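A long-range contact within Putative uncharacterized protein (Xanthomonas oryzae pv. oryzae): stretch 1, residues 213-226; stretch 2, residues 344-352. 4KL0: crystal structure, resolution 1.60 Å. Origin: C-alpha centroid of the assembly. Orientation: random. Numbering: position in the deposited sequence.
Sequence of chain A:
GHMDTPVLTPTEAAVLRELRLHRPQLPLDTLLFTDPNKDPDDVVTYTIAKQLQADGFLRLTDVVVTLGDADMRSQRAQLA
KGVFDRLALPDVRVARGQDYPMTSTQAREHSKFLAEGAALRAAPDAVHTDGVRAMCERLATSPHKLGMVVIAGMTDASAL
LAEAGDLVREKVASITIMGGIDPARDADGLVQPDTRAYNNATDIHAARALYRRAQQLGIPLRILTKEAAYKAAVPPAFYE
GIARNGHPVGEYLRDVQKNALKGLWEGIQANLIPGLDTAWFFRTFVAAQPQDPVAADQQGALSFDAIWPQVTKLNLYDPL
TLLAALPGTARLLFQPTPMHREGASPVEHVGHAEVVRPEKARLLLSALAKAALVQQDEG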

ATOM      1  N   ARG A 213      19.159   6.195   6.110  1.00 17.06           N
ATOM      2  CA  ARG A 213      19.154   6.263   7.553  1.00 18.79           C
ATOM      3  C   ARG A 213      18.702   4.959   8.195  1.00 22.60           C
ATOM      4  O   ARG A 213      19.092   4.680   9.333  1.00 25.24           O
ATOM      5  N   ALA A 214      17.877   4.171   7.500  1.00 17.70           N
ATOM      6  CA  ALA A 214      17.336   2.977   8.111  1.00 20.93           C
ATOM      7  C   ALA A 214      18.537   2.064   8.276  1.00 23.29           C
ATOM      8  O   ALA A 214      18.735   1.436   9.333  1.00 21.76           O
ATOM      9  N   GLN A 215      19.366   2.044   7.252  1.00 17.81           N
ATOM     10  CA  GLN A 215      20.568   1.194   7.229  1.00 23.43           C
ATOM     11  C   GLN A 215      21.619   1.669   8.244  1.00 25.32           C
ATOM     12  O   GLN A 215      22.218   0.839   8.934  1.00 26.31           O
ATOM     13  N   GLN A 216      21.817   2.985   8.361  1.00 24.24           N
ATOM     14  CA  GLN A 216      22.698   3.537   9.407  1.00 25.14           C
ATOM     15  C   GLN A 216      22.216   3.217  10.817  1.00 27.33           C
ATOM     16  O   GLN A 216      23.033   3.067  11.757  1.00 29.46           O
ATOM     17  N   LEU A 217      20.896   3.140  10.992  1.00 26.05           N
ATOM     18  CA  LEU A 217      20.317   2.843  12.285  1.00 24.69           C
ATOM     19  C   LEU A 217      20.159   1.309  12.527  1.00 23.71           C
ATOM     20  O   LEU A 217      19.721   0.893  13.612  1.00 29.06           O
ATOM     21  N   GLY A 218      20.525   0.485  11.547  1.00 23.10           N
ATOM     22  CA  GLY A 218      20.451  -0.962  11.689  1.00 23.02           C
ATOM     23  C   GLY A 218      19.038  -1.514  11.654  1.00 21.89           C
ATOM     24  O   GLY A 218      18.758  -2.611  12.168  1.00 23.72           O
ATOM     25  N   ILE A 219      18.116  -0.789  11.018  1.00 20.26           N
ATOM     26  CA  ILE A 219      16.728  -1.287  10.956  1.00 19.78           C
ATOM     27  C   ILE A 219      16.507  -2.060   9.667  1.00 17.07           C
ATOM     28  O   ILE A 219      16.705  -1.500   8.587  1.00 19.21           O
ATOM     29  N   PRO A 220      16.099  -3.340   9.742  1.00 17.94           N
ATOM     30  CA  PRO A 220      15.950  -4.162   8.526  1.00 18.13           C
ATOM     31  C   PRO A 220      14.997  -3.476   7.517  1.00 16.61           C
ATOM     32  O   PRO A 220      13.957  -2.983   7.937  1.00 17.35           O
ATOM     33  N   LEU A 221      15.364  -3.483   6.252  1.00 16.80           N
ATOM     34  CA  LEU A 221      14.525  -2.954   5.166  1.00 18.00           C
ATOM     35  C   LEU A 221      14.056  -4.062   4.285  1.00 18.08           C
ATOM     36  O   LEU A 221      14.836  -4.952   3.910  1.00 19.92           O
ATOM     37  N   ARG A 222      12.780  -4.065   3.888  1.00 13.97           N
ATOM     38  CA  ARG A 222      12.313  -5.065   2.962  1.00 15.83           C
ATOM     39  C   ARG A 222      11.592  -4.310   1.842  1.00 16.43           C
ATOM     40  O   ARG A 222      10.688  -3.533   2.143  1.00 16.18           O
ATOM     41  N   ILE A 223      12.059  -4.473   0.612  1.00 14.82           N
ATOM     42  CA  ILE A 223      11.608  -3.610  -0.503  1.00 13.57           C
ATOM     43  C   ILE A 223      10.885  -4.498  -1.496  1.00 15.80           C
ATOM     44  O   ILE A 223      11.454  -5.457  -2.080  1.00 17.08           O
ATOM     45  N   LEU A 224       9.609  -4.223  -1.688  1.00 13.22           N
ATOM     46  CA  LEU A 224       8.816  -5.024  -2.613  1.00 13.98           C
ATOM     47  C   LEU A 224       8.667  -4.205  -3.882  1.00 16.53           C
ATOM     48  O   LEU A 224       8.381  -3.009  -3.811  1.00 17.63           O
ATOM     49  N   THR A 225       8.839  -4.821  -5.032  1.00 18.03           N
ATOM     50  CA  THR A 225       8.940  -4.055  -6.274  1.00 15.49           C
ATOM     51  C   THR A 225       7.742  -4.389  -7.172  1.00 14.99           C
ATOM     52  O   THR A 225       6.958  -5.350  -6.954  1.00 17.72           O
ATOM     53  N   LYS A 226       7.542  -3.608  -8.211  1.00 16.77           N
ATOM     54  CA  LYS A 226       6.362  -3.815  -9.044  1.00 18.81           C
ATOM     55  C   LYS A 226       6.312  -5.228  -9.690  1.00 17.63           C
ATOM     56  O   LYS A 226       5.235  -5.752  -9.920  1.00 19.76           O
ATOM     57  N   ALA A 344      26.197  -6.437   6.957  1.00 33.24           N
ATOM     58  CA  ALA A 344      25.722  -5.053   7.104  1.00 28.11           C
ATOM     59  C   ALA A 344      24.259  -5.055   7.524  1.00 27.13           C
ATOM     60  O   ALA A 344      23.662  -6.128   7.650  1.00 28.91           O
ATOM     61  N   SER A 345      23.694  -3.866   7.740  1.00 26.83           N
ATOM     62  CA  SER A 345      22.255  -3.754   8.006  1.00 22.93           C
ATOM     63  C   SER A 345      21.418  -4.418   6.918  1.00 24.09           C
ATOM     64  O   SER A 345      21.640  -4.216   5.721  1.00 22.83           O
ATOM     65  N   PRO A 346      20.450  -5.256   7.330  1.00 21.03           N
ATOM     66  CA  PRO A 346      19.779  -6.091   6.343  1.00 22.30           C
ATOM     67  C   PRO A 346      18.889  -5.312   5.402  1.00 20.05           C
ATOM     68  O   PRO A 346      18.153  -4.436   5.839  1.00 20.01           O
ATOM     69  N   VAL A 347      18.965  -5.687   4.138  1.00 19.44           N
ATOM     70  CA  VAL A 347      18.096  -5.155   3.098  1.00 21.09           C
ATOM     71  C   VAL A 347      17.589  -6.287   2.213  1.00 22.69           C
ATOM     72  O   VAL A 347      18.344  -6.927   1.516  1.00 24.90           O
ATOM     73  N   GLU A 348      16.293  -6.579   2.229  1.00 17.89           N
ATOM     74  CA  GLU A 348      15.792  -7.680   1.454  1.00 19.97           C
ATOM     75  C   GLU A 348      14.979  -7.239   0.264  1.00 21.09           C
ATOM     76  O   GLU A 348      14.271  -6.214   0.331  1.00 19.47           O
ATOM     77  N   HIS A 349      15.034  -8.030  -0.809  1.00 20.17           N
ATOM     78  CA  HIS A 349      14.323  -7.700  -2.018  1.00 19.35           C
ATOM     79  C   HIS A 349      13.203  -8.680  -2.280  1.00 21.22           C
ATOM     80  O   HIS A 349      13.385  -9.923  -2.198  1.00 21.06           O
ATOM     81  N   VAL A 350      12.008  -8.161  -2.569  1.00 18.17           N
ATOM     82  CA  VAL A 350      10.935  -9.030  -3.051  1.00 17.77           C
ATOM     83  C   VAL A 350      10.466  -8.632  -4.457  1.00 21.74           C
ATOM     84  O   VAL A 350       9.696  -7.658  -4.611  1.00 20.07           O
ATOM     85  N   GLY A 351      10.929  -9.378  -5.466  1.00 19.20           N
ATOM     86  CA  GLY A 351      10.484  -9.232  -6.838  1.00 20.72           C
ATOM     87  C   GLY A 351       9.756 -10.459  -7.354  1.00 21.04           C
ATOM     88  O   GLY A 351       9.137 -11.193  -6.580  1.00 18.89           O
ATOM     89  N   HIS A 352       9.788 -10.705  -8.663  1.00 21.12           N
ATOM     90  CA  HIS A 352       8.933 -11.773  -9.196  1.00 22.30           C
ATOM     91  C   HIS A 352       9.355 -13.165  -8.672  1.00 24.07           C
ATOM     92  O   HIS A 352       8.508 -13.994  -8.313  1.00 22.57           O
TER

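Two neighbouring parallel strands, far apart in sequence, are joined here by a backbone ladder whose side chains pair in register, apolar contacts on both faces and one salt bridge on the face of Arg-222 and Glu-348, with four waters bridging polar groups of the two stretches. The general principle is that parallel register sets like positions side by side: Leu-221 pairs with Val-347, Arg-222 with Glu-348, Ile-223 with His-349 and Leu-224 with Val-350, successive pairs falling on alternate faces of the sheet.

On the face shared by Leu-221, Val-347, Ile-223 and His-349, Leu-221 (m, t) brings CD1 to 4.0 Å from CG2 of Val-347, which adopts the t rotamer. That same Val-347 CG2 lies 3.4 Å from OE1 of Gln-215, a side chain (m, t) reaching across from the helix. His-349, with chi1 t, brings its ring end nearer to the other stretch, and Thr-225 CG2 lies at the ring edge, 3.5 Å from His-349 NE2. A water bridges the same two residues, 2.8 Å from Thr-225 OG1 and 3.1 Å from His-349 NE2.

The other face carries the charged pair. Arg-222 (t, t, m) and Glu-348 (m, t) leave the sheet together, then converge at their ends: Glu-348 OE1 accepts from Arg-222 NE at 2.8 Å and from NH2 at 2.7 Å, near the guanidinium plane, forming a salt bridge. A water donates to this OE1 and to Leu-221 O, tying the carboxylate to the backbone. Farther along, Leu-224 CD1 packs 4.0 Å from CG1 of Val-350 (t).

Before the strands, Ser-345 points toward the helix end, its OG (chi1 t) 3.1 Å from Gly-218 CA. This hydroxyl donates to a water, 2.7 Å from OG, that in turn donates to Ile-219 O and Pro-346 O. Another water links Gln-215 OE1 to Ser-345 O.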

ATOM      1  CB  ARG A 213      18.337   7.443   8.061  1.00 19.88           C
ATOM      2  CG  ARG A 213      18.477   7.783   9.534  1.00 21.10           C
ATOM      3  CD  ARG A 213      19.858   8.449   9.839  1.00 26.88           C
ATOM      4  NE  ARG A 213      19.993   8.828  11.257  1.00 29.25           N
ATOM      5  CZ  ARG A 213      21.157   8.808  11.922  1.00 30.06           C
ATOM      6  NH1 ARG A 213      22.259   8.401  11.297  1.00 28.24           N
ATOM      7  NH2 ARG A 213      21.229   9.172  13.210  1.00 30.95           N
ATOM      8  CB  ALA A 214      16.284   2.320   7.149  1.00 18.50           C
ATOM      9  CB  GLN A 215      21.155   1.089   5.842  1.00 20.10           C
ATOM     10  CG  GLN A 215      20.342   0.206   4.843  1.00 19.20           C
ATOM     11  CD  GLN A 215      20.813   0.379   3.398  1.00 21.36           C
ATOM     12  OE1 GLN A 215      21.577  -0.452   2.858  1.00 20.92           O
ATOM     13  NE2 GLN A 215      20.332   1.461   2.739  1.00 21.49           N
ATOM     14  CB  GLN A 216      22.834   5.044   9.242  1.00 22.45           C
ATOM     15  CG  GLN A 216      23.456   5.355   7.928  1.00 25.24           C
ATOM     16  CD  GLN A 216      23.620   6.839   7.671  1.00 24.16           C
ATOM     17  OE1 GLN A 216      22.979   7.683   8.293  1.00 25.20           O
ATOM     18  NE2 GLN A 216      24.520   7.150   6.758  1.00 25.40           N
ATOM     19  CB  LEU A 217      19.000   3.589  12.473  1.00 24.35           C
ATOM     20  CG  LEU A 217      18.888   5.109  12.577  1.00 24.92           C
ATOM     21  CD1 LEU A 217      17.429   5.459  12.650  1.00 28.18           C
ATOM     22  CD2 LEU A 217      19.541   5.595  13.868  1.00 29.32           C
ATOM     23  CB  ILE A 219      15.777  -0.143  10.961  1.00 18.80           C
ATOM     24  CG1 ILE A 219      15.971   0.647  12.220  1.00 23.69           C
ATOM     25  CG2 ILE A 219      14.334  -0.640  10.832  1.00 19.03           C
ATOM     26  CD1 ILE A 219      15.527   1.992  12.079  1.00 26.59           C
ATOM     27  CB  PRO A 220      15.297  -5.451   9.024  1.00 21.48           C
ATOM     28  CG  PRO A 220      15.695  -5.506  10.520  1.00 22.94           C
ATOM     29  CD  PRO A 220      15.770  -4.061  10.989  1.00 19.20           C
ATOM     30  CB  LEU A 221      15.357  -2.018   4.273  1.00 20.80           C
ATOM     31  CG  LEU A 221      15.672  -0.583   4.598  1.00 19.93           C
ATOM     32  CD1 LEU A 221      16.505  -0.022   3.413  1.00 19.07           C
ATOM     33  CD2 LEU A 221      14.360   0.206   4.786  1.00 19.85           C
ATOM     34  CB  ARG A 222      11.336  -6.034   3.618  1.00 14.95           C
ATOM     35  CG  ARG A 222      10.854  -7.139   2.681  1.00 17.54           C
ATOM     36  CD  ARG A 222      10.032  -8.177   3.465  1.00 18.81           C
ATOM     37  NE  ARG A 222      10.972  -8.902   4.304  1.00 21.44           N
ATOM     38  CZ  ARG A 222      10.617  -9.849   5.160  1.00 26.13           C
ATOM     39  NH1 ARG A 222       9.331 -10.191   5.268  1.00 25.04           N
ATOM     40  NH2 ARG A 222      11.547 -10.460   5.874  1.00 26.79           N
ATOM     41  CB  ILE A 223      12.744  -2.918  -1.245  1.00 14.50           C
ATOM     42  CG1 ILE A 223      13.723  -2.117  -0.361  1.00 18.77           C
ATOM     43  CG2 ILE A 223      12.140  -1.975  -2.327  1.00 16.58           C
ATOM     44  CD1 ILE A 223      13.130  -0.984   0.332  1.00 21.98           C
ATOM     45  CB  LEU A 224       7.400  -5.252  -2.057  1.00 13.63           C
ATOM     46  CG  LEU A 224       6.542  -6.232  -2.882  1.00 17.16           C
ATOM     47  CD1 LEU A 224       5.879  -7.239  -1.995  1.00 16.67           C
ATOM     48  CD2 LEU A 224       5.455  -5.486  -3.803  1.00 14.68           C
ATOM     49  CB  THR A 225      10.218  -4.439  -7.016  1.00 20.43           C
ATOM     50  OG1 THR A 225      10.093  -5.787  -7.472  1.00 25.38           O
ATOM     51  CG2 THR A 225      11.382  -4.349  -6.095  1.00 23.87           C
ATOM     52  CB  LYS A 226       6.282  -2.701 -10.120  1.00 21.71           C
ATOM     53  CG  LYS A 226       7.481  -2.717 -11.064  1.00 24.18           C
ATOM     54  CD  LYS A 226       7.559  -1.454 -11.908  1.00 24.71           C
ATOM     55  CE  LYS A 226       8.697  -1.581 -12.952  1.00 28.28           C
ATOM     56  NZ  LYS A 226       8.420  -0.676 -14.123  1.00 40.45           N
ATOM     57  CB  ALA A 344      25.893  -4.290   5.795  1.00 29.28           C
ATOM     58  CB  SER A 345      21.835  -2.308   8.211  1.00 24.66           C
ATOM     59  OG  SER A 345      20.565  -2.263   8.847  1.00 24.49           O
ATOM     60  CB  PRO A 346      18.889  -7.041   7.173  1.00 23.26           C
ATOM     61  CG  PRO A 346      19.374  -6.956   8.528  1.00 22.69           C
ATOM     62  CD  PRO A 346      20.173  -5.675   8.724  1.00 22.55           C
ATOM     63  CB  VAL A 347      18.821  -4.070   2.258  1.00 20.84           C
ATOM     64  CG1 VAL A 347      17.858  -3.582   1.120  1.00 21.36           C
ATOM     65  CG2 VAL A 347      19.298  -2.910   3.120  1.00 18.48           C
ATOM     66  CB  GLU A 348      14.904  -8.569   2.337  1.00 21.56           C
ATOM     67  CG  GLU A 348      15.660  -9.250   3.448  1.00 23.82           C
ATOM     68  CD  GLU A 348      14.693 -10.005   4.305  1.00 27.77           C
ATOM     69  OE1 GLU A 348      13.732  -9.364   4.784  1.00 29.57           O
ATOM     70  OE2 GLU A 348      14.868 -11.224   4.479  1.00 34.83           O
ATOM     71  CB  HIS A 349      15.311  -7.658  -3.208  1.00 19.97           C
ATOM     72  CG  HIS A 349      14.635  -7.593  -4.545  1.00 21.03           C
ATOM     73  ND1 HIS A 349      14.739  -8.596  -5.486  1.00 24.47           N
ATOM     74  CD2 HIS A 349      13.817  -6.661  -5.085  1.00 24.57           C
ATOM     75  CE1 HIS A 349      14.011  -8.287  -6.549  1.00 24.07           C
ATOM     76  NE2 HIS A 349      13.462  -7.104  -6.342  1.00 24.29           N
ATOM     77  CB  VAL A 350       9.687  -9.059  -2.102  1.00 16.20           C
ATOM     78  CG1 VAL A 350       8.603 -10.054  -2.610  1.00 18.73           C
ATOM     79  CG2 VAL A 350      10.112  -9.396  -0.653  1.00 17.59           C
ATOM     80  CB  HIS A 352       8.907 -11.769 -10.731  1.00 25.71           C
ATOM     81  CG  HIS A 352      10.191 -12.199 -11.350  1.00 29.08           C
ATOM     82  ND1 HIS A 352      10.402 -13.486 -11.795  1.00 36.13           N
ATOM     83  CD2 HIS A 352      11.348 -11.527 -11.572  1.00 35.56           C
ATOM     84  CE1 HIS A 352      11.633 -13.585 -12.281  1.00 35.45           C
ATOM     85  NE2 HIS A 352      12.226 -12.409 -12.165  1.00 37.19           N
TER
HETATM   86  O   HOH W   1      23.079  -2.198   4.243  1.00 26.21           O
HETATM   87  O   HOH W   2      18.703  -1.879   6.887  1.00 21.93           O
HETATM   88  O   HOH W   3      14.594  -7.294   5.796  1.00 28.01           O
HETATM   89  O   HOH W   4      12.174  -6.627  -9.143  1.00 30.03           O